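PDB 2O62: hypothetical protein, which is of unknown function but belongs to the DUF3598 family and is built from two beta-rich domains of the calycin clan, which may point to ligand binding. Local coordinates for residues A[72-77]-A[152-157]; A[142-147]-A[168-173]. One frame throughout, in Å; residues are numbered along the deposited sequence.

Interaction 1 of 2, residues A[72-77]-A[152-157]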
ATOM      1  N   LEU A  72      -5.317  -9.340   5.598  1.00 20.33           N
ATOM      2  CA  LEU A  72      -5.353  -8.834   6.970  1.00 20.31           C
ATOM      3  C   LEU A  72      -5.865  -7.405   6.987  1.00 19.42           C
ATOM      4  O   LEU A  72      -5.514  -6.608   6.110  1.00 18.35           O
ATOM      5  CB  LEU A  72      -3.964  -8.895   7.662  1.00 20.37           C
ATOM      6  CG  LEU A  72      -3.560 -10.151   8.402  1.00 22.24           C
ATOM      7  CD1 LEU A  72      -2.171  -9.976   8.956  1.00 24.22           C
ATOM      8  CD2 LEU A  72      -4.497 -10.481   9.521  1.00 24.80           C
ATOM      9  N   PHE A  73      -6.682  -7.087   8.014  1.00 20.37           N
ATOM     10  CA  PHE A  73      -7.305  -5.751   8.179  1.00 20.62           C
ATOM     11  C   PHE A  73      -6.909  -5.047   9.456  1.00 20.03           C
ATOM     12  O   PHE A  73      -6.725  -5.667  10.518  1.00 19.92           O
ATOM     13  CB  PHE A  73      -8.850  -5.863   8.251  1.00 20.97           C
ATOM     14  CG  PHE A  73      -9.489  -6.336   6.999  1.00 21.60           C
ATOM     15  CD1 PHE A  73      -9.578  -7.682   6.734  1.00 20.32           C
ATOM     16  CD2 PHE A  73      -9.996  -5.433   6.082  1.00 21.90           C
ATOM     17  CE1 PHE A  73     -10.143  -8.114   5.525  1.00 23.09           C
ATOM     18  CE2 PHE A  73     -10.570  -5.856   4.880  1.00 23.45           C
ATOM     19  CZ  PHE A  73     -10.652  -7.203   4.627  1.00 22.73           C
ATOM     20  N   PHE A  74      -6.831  -3.722   9.338  1.00 21.10           N
ATOM     21  CA  PHE A  74      -6.780  -2.813  10.472  1.00 20.72           C
ATOM     22  C   PHE A  74      -8.156  -2.324  10.867  1.00 22.44           C
ATOM     23  O   PHE A  74      -9.157  -2.523  10.140  1.00 22.78           O
ATOM     24  CB  PHE A  74      -5.850  -1.640  10.146  1.00 20.13           C
ATOM     25  CG  PHE A  74      -4.437  -2.075   9.881  1.00 18.15           C
ATOM     26  CD1 PHE A  74      -3.544  -2.295  10.925  1.00 17.77           C
ATOM     27  CD2 PHE A  74      -4.013  -2.314   8.599  1.00 18.62           C
ATOM     28  CE1 PHE A  74      -2.232  -2.718  10.651  1.00 16.92           C
ATOM     29  CE2 PHE A  74      -2.701  -2.716   8.330  1.00 19.81           C
ATOM     30  CZ  PHE A  74      -1.844  -2.958   9.357  1.00 17.81           C
ATOM     31  N   GLU A  75      -8.246  -1.739  12.061  1.00 23.21           N
ATOM     32  CA  GLU A  75      -9.569  -1.445  12.635  1.00 24.26           C
ATOM     33  C   GLU A  75     -10.340  -0.420  11.881  1.00 23.60           C
ATOM     34  O   GLU A  75     -11.547  -0.408  11.953  1.00 24.15           O
ATOM     35  CB  GLU A  75      -9.466  -1.018  14.101  1.00 24.90           C
ATOM     36  CG  GLU A  75      -9.035  -2.140  14.964  1.00 30.49           C
ATOM     37  CD  GLU A  75      -9.645  -2.112  16.339  1.00 36.07           C
ATOM     38  OE1 GLU A  75     -10.338  -1.112  16.669  1.00 42.64           O
ATOM     39  OE2 GLU A  75      -9.439  -3.110  17.077  1.00 39.02           O
ATOM     40  N   ASN A  76      -9.669   0.425  11.134  1.00 24.43           N
ATOM     41  CA  ASN A  76     -10.364   1.400  10.286  1.00 24.89           C
ATOM     42  C   ASN A  76     -10.801   0.846   8.937  1.00 24.44           C
ATOM     43  O   ASN A  76     -11.360   1.551   8.120  1.00 25.53           O
ATOM     44  CB  ASN A  76      -9.514   2.668  10.137  1.00 26.49           C
ATOM     45  CG  ASN A  76      -8.398   2.519   9.143  1.00 27.62           C
ATOM     46  OD1 ASN A  76      -7.995   1.427   8.803  1.00 27.85           O
ATOM     47  ND2 ASN A  76      -7.871   3.643   8.690  1.00 35.47           N
ATOM     48  N   GLY A  77     -10.565  -0.440   8.701  1.00 24.00           N
ATOM     49  CA  GLY A  77     -10.956  -1.071   7.456  1.00 23.15           C
ATOM     50  C   GLY A  77      -9.820  -1.154   6.460  1.00 21.71           C
ATOM     51  O   GLY A  77      -9.950  -1.841   5.464  1.00 21.51           O
ATOM     52  N   VAL A 152       1.410   0.342  13.737  1.00 19.49           N
ATOM     53  CA  VAL A 152       0.835  -0.869  14.271  1.00 20.19           C
ATOM     54  C   VAL A 152       1.199  -2.020  13.329  1.00 20.34           C
ATOM     55  O   VAL A 152       0.923  -1.934  12.122  1.00 19.31           O
ATOM     56  CB  VAL A 152      -0.706  -0.788  14.293  1.00 20.74           C
ATOM     57  CG1 VAL A 152      -1.336  -2.034  14.925  1.00 22.43           C
ATOM     58  CG2 VAL A 152      -1.151   0.449  15.059  1.00 22.52           C
ATOM     59  N   THR A 153       1.727  -3.095  13.912  1.00 19.32           N
ATOM     60  CA  THR A 153       2.029  -4.324  13.181  1.00 18.96           C
ATOM     61  C   THR A 153       1.072  -5.356  13.701  1.00 18.18           C
ATOM     62  O   THR A 153       0.967  -5.618  14.931  1.00 18.27           O
ATOM     63  CB  THR A 153       3.508  -4.795  13.331  1.00 18.95           C
ATOM     64  OG1 THR A 153       4.400  -3.759  12.842  1.00 20.02           O
ATOM     65  CG2 THR A 153       3.741  -6.105  12.541  1.00 20.03           C
ATOM     66  N   ILE A 154       0.369  -5.955  12.747  1.00 18.83           N
ATOM     67  CA  ILE A 154      -0.481  -7.100  13.006  1.00 18.64           C
ATOM     68  C   ILE A 154       0.038  -8.362  12.295  1.00 19.46           C
ATOM     69  O   ILE A 154       0.791  -8.288  11.338  1.00 18.58           O
ATOM     70  CB  ILE A 154      -1.945  -6.819  12.590  1.00 18.60           C
ATOM     71  CG1 ILE A 154      -2.067  -6.461  11.130  1.00 19.62           C
ATOM     72  CG2 ILE A 154      -2.556  -5.716  13.462  1.00 19.91           C
ATOM     73  CD1 ILE A 154      -3.529  -6.244  10.723  1.00 20.32           C
ATOM     74  N   TYR A 155      -0.405  -9.512  12.799  1.00 19.32           N
ATOM     75  CA  TYR A 155       0.184 -10.813  12.474  1.00 21.92           C
ATOM     76  C   TYR A 155      -0.873 -11.751  11.971  1.00 23.97           C
ATOM     77  O   TYR A 155      -2.022 -11.635  12.325  1.00 23.67           O
ATOM     78  CB  TYR A 155       0.902 -11.407  13.690  1.00 21.51           C
ATOM     79  CG  TYR A 155       2.006 -10.468  14.138  1.00 21.51           C
ATOM     80  CD1 TYR A 155       3.271 -10.529  13.583  1.00 19.80           C
ATOM     81  CD2 TYR A 155       1.782  -9.545  15.147  1.00 22.04           C
ATOM     82  CE1 TYR A 155       4.279  -9.654  13.972  1.00 21.07           C
ATOM     83  CE2 TYR A 155       2.775  -8.674  15.559  1.00 19.34           C
ATOM     84  CZ  TYR A 155       4.035  -8.746  14.969  1.00 23.11           C
ATOM     85  OH  TYR A 155       5.036  -7.882  15.345  1.00 23.56           O
ATOM     86  N   ARG A 156      -0.451 -12.694  11.142  1.00 26.96           N
ATOM     87  CA  ARG A 156      -1.352 -13.691  10.601  1.00 29.41           C
ATOM     88  C   ARG A 156      -1.925 -14.651  11.572  1.00 31.20           C
ATOM     89  O   ARG A 156      -3.021 -15.142  11.349  1.00 32.15           O
ATOM     90  CB  ARG A 156      -0.640 -14.514   9.570  1.00 29.70           C
ATOM     91  CG  ARG A 156      -0.245 -13.753   8.394  1.00 29.82           C
ATOM     92  CD  ARG A 156       0.436 -14.697   7.483  1.00 30.60           C
ATOM     93  NE  ARG A 156      -0.365 -15.895   7.305  1.00 28.13           N
ATOM     94  CZ  ARG A 156       0.124 -17.047   6.877  1.00 28.83           C
ATOM     95  NH1 ARG A 156       1.413 -17.167   6.548  1.00 28.46           N
ATOM     96  NH2 ARG A 156      -0.675 -18.098   6.761  1.00 30.16           N
ATOM     97  N   ASP A 157      -1.166 -14.971  12.617  1.00 33.78           N
ATOM     98  CA  ASP A 157      -1.646 -15.813  13.695  1.00 35.99           C
ATOM     99  C   ASP A 157      -2.527 -15.023  14.637  1.00 37.09           C
ATOM    100  O   ASP A 157      -3.017 -15.549  15.614  1.00 37.18           O
ATOM    101  CB  ASP A 157      -0.473 -16.466  14.456  1.00 36.98           C
ATOM    102  CG  ASP A 157       0.634 -15.484  14.819  1.00 37.90           C
ATOM    103  OD1 ASP A 157       0.318 -14.317  15.113  1.00 40.37           O
ATOM    104  OD2 ASP A 157       1.824 -15.888  14.822  1.00 40.67           O
TER

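Interaction 2 of 2, residues A[142-147]-A[168-173]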
ATOM      1  N   ASP A 142       6.988  17.485  -1.767  1.00 21.10           N
ATOM      2  CA  ASP A 142       5.906  17.265  -0.805  1.00 22.01           C
ATOM      3  C   ASP A 142       6.383  16.486   0.430  1.00 22.57           C
ATOM      4  O   ASP A 142       5.702  16.464   1.453  1.00 22.89           O
ATOM      5  CB  ASP A 142       4.786  16.458  -1.451  1.00 22.52           C
ATOM      6  CG  ASP A 142       4.059  17.230  -2.535  1.00 25.85           C
ATOM      7  OD1 ASP A 142       3.924  18.490  -2.452  1.00 24.06           O
ATOM      8  OD2 ASP A 142       3.575  16.560  -3.476  1.00 27.26           O
ATOM      9  N   LEU A 143       7.499  15.783   0.299  1.00 21.38           N
ATOM     10  CA  LEU A 143       7.952  14.892   1.349  1.00 20.92           C
ATOM     11  C   LEU A 143       9.113  15.428   2.165  1.00 20.84           C
ATOM     12  O   LEU A 143       9.346  14.936   3.270  1.00 21.30           O
ATOM     13  CB  LEU A 143       8.318  13.522   0.784  1.00 21.27           C
ATOM     14  CG  LEU A 143       7.196  12.804   0.057  1.00 23.40           C
ATOM     15  CD1 LEU A 143       7.673  11.528  -0.574  1.00 28.30           C
ATOM     16  CD2 LEU A 143       6.033  12.535   1.017  1.00 26.77           C
ATOM     17  N   LEU A 144       9.826  16.427   1.642  1.00 18.93           N
ATOM     18  CA  LEU A 144      11.020  16.900   2.313  1.00 19.61           C
ATOM     19  C   LEU A 144      10.637  17.449   3.683  1.00 20.18           C
ATOM     20  O   LEU A 144       9.641  18.172   3.834  1.00 21.18           O
ATOM     21  CB  LEU A 144      11.711  17.996   1.514  1.00 20.04           C
ATOM     22  CG  LEU A 144      12.213  17.612   0.136  1.00 21.33           C
ATOM     23  CD1 LEU A 144      12.729  18.832  -0.574  1.00 21.28           C
ATOM     24  CD2 LEU A 144      13.299  16.553   0.248  1.00 23.28           C
ATOM     25  N   GLY A 145      11.441  17.114   4.684  1.00 19.82           N
ATOM     26  CA  GLY A 145      11.233  17.601   6.023  1.00 19.48           C
ATOM     27  C   GLY A 145      11.321  16.425   6.955  1.00 19.62           C
ATOM     28  O   GLY A 145      11.992  15.442   6.643  1.00 18.74           O
ATOM     29  N   GLU A 146      10.603  16.531   8.065  1.00 19.63           N
ATOM     30  CA  GLU A 146      10.514  15.488   9.061  1.00 21.09           C
ATOM     31  C   GLU A 146       9.095  15.119   9.394  1.00 20.31           C
ATOM     32  O   GLU A 146       8.231  15.953   9.432  1.00 19.72           O
ATOM     33  CB  GLU A 146      11.188  15.958  10.332  1.00 22.45           C
ATOM     34  CG  GLU A 146      12.684  16.032  10.167  1.00 27.92           C
ATOM     35  CD  GLU A 146      13.413  16.440  11.434  1.00 34.88           C
ATOM     36  OE1 GLU A 146      12.884  16.187  12.561  1.00 40.66           O
ATOM     37  OE2 GLU A 146      14.505  17.035  11.288  1.00 35.70           O
ATOM     38  N   TRP A 147       8.902  13.838   9.658  1.00 19.61           N
ATOM     39  CA  TRP A 147       7.624  13.200   9.892  1.00 20.85           C
ATOM     40  C   TRP A 147       7.769  12.364  11.145  1.00 21.03           C
ATOM     41  O   TRP A 147       8.816  11.730  11.349  1.00 21.90           O
ATOM     42  CB  TRP A 147       7.252  12.279   8.721  1.00 21.23           C
ATOM     43  CG  TRP A 147       7.190  13.010   7.413  1.00 23.03           C
ATOM     44  CD1 TRP A 147       8.256  13.393   6.586  1.00 22.72           C
ATOM     45  CD2 TRP A 147       6.007  13.545   6.812  1.00 24.15           C
ATOM     46  NE1 TRP A 147       7.764  14.113   5.509  1.00 22.91           N
ATOM     47  CE2 TRP A 147       6.397  14.206   5.618  1.00 22.46           C
ATOM     48  CE3 TRP A 147       4.654  13.525   7.171  1.00 23.21           C
ATOM     49  CZ2 TRP A 147       5.466  14.854   4.791  1.00 23.85           C
ATOM     50  CZ3 TRP A 147       3.745  14.153   6.348  1.00 22.97           C
ATOM     51  CH2 TRP A 147       4.150  14.791   5.164  1.00 22.64           C
ATOM     52  N   LEU A 168      10.646   9.807  10.137  1.00 22.88           N
ATOM     53  CA  LEU A 168      11.138   9.806   8.775  1.00 23.67           C
ATOM     54  C   LEU A 168      11.656  11.193   8.481  1.00 23.23           C
ATOM     55  O   LEU A 168      10.936  12.173   8.651  1.00 22.86           O
ATOM     56  CB  LEU A 168       9.982   9.440   7.856  1.00 23.83           C
ATOM     57  CG  LEU A 168      10.091   9.522   6.346  1.00 25.15           C
ATOM     58  CD1 LEU A 168      11.280   8.766   5.909  1.00 25.93           C
ATOM     59  CD2 LEU A 168       8.810   8.852   5.782  1.00 28.58           C
ATOM     60  N   LYS A 169      12.926  11.293   8.111  1.00 23.27           N
ATOM     61  CA  LYS A 169      13.550  12.562   7.718  1.00 23.90           C
ATOM     62  C   LYS A 169      13.987  12.425   6.260  1.00 23.39           C
ATOM     63  O   LYS A 169      14.605  11.425   5.899  1.00 22.50           O
ATOM     64  CB  LYS A 169      14.778  12.877   8.598  1.00 24.39           C
ATOM     65  CG  LYS A 169      14.492  12.765  10.096  1.00 26.59           C
ATOM     66  CD  LYS A 169      15.640  13.168  10.996  1.00 28.95           C
ATOM     67  CE  LYS A 169      15.176  13.294  12.467  1.00 32.03           C
ATOM     68  NZ  LYS A 169      16.266  13.804  13.385  1.00 33.95           N
ATOM     69  N   ILE A 170      13.653  13.410   5.434  1.00 22.50           N
ATOM     70  CA  ILE A 170      13.965  13.378   4.025  1.00 22.71           C
ATOM     71  C   ILE A 170      14.519  14.746   3.667  1.00 23.15           C
ATOM     72  O   ILE A 170      13.870  15.755   3.893  1.00 21.32           O
ATOM     73  CB  ILE A 170      12.707  13.033   3.179  1.00 23.84           C
ATOM     74  CG1 ILE A 170      12.135  11.719   3.665  1.00 26.16           C
ATOM     75  CG2 ILE A 170      13.056  12.918   1.710  1.00 26.03           C
ATOM     76  CD1 ILE A 170      10.875  11.304   2.955  1.00 27.18           C
ATOM     77  N   GLN A 171      15.749  14.780   3.181  1.00 23.42           N
ATOM     78  CA  GLN A 171      16.333  16.030   2.783  1.00 25.41           C
ATOM     79  C   GLN A 171      17.162  15.852   1.517  1.00 26.66           C
ATOM     80  O   GLN A 171      17.693  14.769   1.271  1.00 25.63           O
ATOM     81  CB  GLN A 171      17.194  16.608   3.912  1.00 26.96           C
ATOM     82  CG  GLN A 171      16.455  16.771   5.297  1.00 29.03           C
ATOM     83  CD  GLN A 171      15.352  17.919   5.443  1.00 33.15           C
ATOM     84  OE1 GLN A 171      15.004  18.691   4.512  1.00 35.65           O
ATOM     85  NE2 GLN A 171      14.820  18.010   6.667  1.00 33.92           N
ATOM     86  N   LEU A 172      17.278  16.928   0.731  1.00 26.50           N
ATOM     87  CA  LEU A 172      18.168  16.933  -0.406  1.00 28.72           C
ATOM     88  C   LEU A 172      19.544  17.237   0.146  1.00 30.68           C
ATOM     89  O   LEU A 172      19.662  18.065   1.064  1.00 31.69           O
ATOM     90  CB  LEU A 172      17.780  18.018  -1.418  1.00 28.58           C
ATOM     91  CG  LEU A 172      16.387  17.823  -2.022  1.00 30.37           C
ATOM     92  CD1 LEU A 172      16.040  18.992  -2.964  1.00 32.54           C
ATOM     93  CD2 LEU A 172      16.294  16.501  -2.755  1.00 30.82           C
ATOM     94  N   ASP A 173      20.564  16.537  -0.349  1.00 32.47           N
ATOM     95  CA  ASP A 173      21.946  16.914  -0.069  1.00 34.12           C
ATOM     96  C   ASP A 173      22.405  17.826  -1.210  1.00 35.68           C
ATOM     97  O   ASP A 173      21.570  18.343  -1.949  1.00 35.75           O
ATOM     98  CB  ASP A 173      22.852  15.696   0.162  1.00 34.47           C
ATOM     99  CG  ASP A 173      23.140  14.903  -1.101  1.00 35.83           C
ATOM    100  OD1 ASP A 173      22.994  15.461  -2.220  1.00 32.52           O
ATOM    101  OD2 ASP A 173      23.519  13.706  -0.947  1.00 38.93           O
TER

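Interaction 1 of 2, residues A[72-77]-A[152-157]
The backbone oxygen of Phe74 accepts Gly77 N at 2.9 Å, closing a type I beta turn just after strand 71-73, and from the first residue of that turn the Phe74 ring reaches Ile154. The Phe74 side chain leaves the turn with CG anti to the carbonyl carbon, and its ring slides under the tip of Ile154. Ile154 CD1 stands 3.9 Å from the Phe74 ring centroid and 17° off the normal, a CH-pi contact over one face displaced toward the rim, while CG1 approaches Phe74 CZ at 3.9 Å. That reach depends on Ile154 CG1 taking the crowded position between backbone N and carbonyl carbon (chi1 58°), with CD1 extended beyond it. The same methyl wedges in close to the backbone, 3.3 Å from Phe73 O, and also touches Leu72 CB at 4.1 Å, so one methyl touches three consecutive residues, Leu72, Phe73 and Phe74. Leu72 answers farther along: its CD1 lies 3.7 Å from Tyr155 C, against the backbone where strand 145-155 ends, and the aliphatic part of Arg156 flanks it while NH1 bonds to Trp259 O. At the other end Phe74 CE1 nears Val152 O at 3.6 Å. Leu262 and Leu264 of strand 259-269 also touch Phe74. The touching parts run 155° apart, yet they are not partners in one sheet: the backbone of Leu72 is hydrogen-bonded to Ser80, and that of Ile154 to Leu262. The result illustrates apolar side chains packing on one another and on backbone between two sheets, an edge strand of the nine-stranded sheet and its following turn lying against a face of the neighbouring closed, antiparallel calycin-type barrel.

Interaction 2 of 2, residues A[142-147]-A[168-173]
Gly145 and Ile170 exchange a pair of backbone bonds, Gly145 N to Ile170 O and Ile170 N to Gly145 O, both 2.9 Å long. Two residues on, Trp147 and Leu168 repeat the pattern: Leu168 O takes Trp147 N at 2.8 Å in a more bent bond (144° at the hydrogen), and Leu168 N gives to Trp147 O. Between these hydrogen-bonded pairs sits the non-hydrogen-bonded pair Glu146 and Lys169, whose CA-H groups add weaker contacts, Lys169 CA to Gly145 O and Glu146 CA to Leu168 O. The indole is satisfied within its own segment, Trp147 NE1 donating to Leu143 O at 2.9 Å, nearly straight (170°), with the acceptor 5° out of the indole plane, which helps to fix the rotation of the ring, its edge turned to the loop before the strand. On the opposite face Glu146 and Lys169 lie side by side, both extended beyond CG and pointing the same way, with Glu146 CG 3.7 Å from Lys169 CG. Their charged ends, OE1 and NZ, stop short of a salt bridge; OE1 instead pairs with Arg148. An alanine in place of Glu146 would probably leave Arg148 without this charged mate and the Lys169 chain without its flanking support. Leu144 CD2 meets Ile170 CG2 at 3.9 Å, crossing at about a right angle. Strand 178-184 lies beyond 162-172, with Ile170 touching Leu178, and the backbone of Glu146 is hydrogen-bonded to Val270, past strand 259-269, on the other flank; Trp147 and Leu168 both reach Arg246 of strand 245-253, not a direct sheet neighbour, consistent with their facing the barrel interior.

Overall arrangement
Both contacts use strand 145-155 of the ten-stranded barrel, interaction 2 at its start and interaction 1 at its far end, with centres 28 Å apart and nearest atoms about 14 Å apart. Along the chain their segments alternate: 72-77, 142-147, 152-157, 168-173. Interaction 2 is local, zipping together the first hairpin of the barrel, strands 145-155 and 162-172. Interaction 1 reaches back to the last strand in the order of the N-terminal sheet and joins the two family regions. The shared strand is thus bonded into its barrel at both ends, and at the interaction 1 end its side chains also pack against the N-terminal sheet.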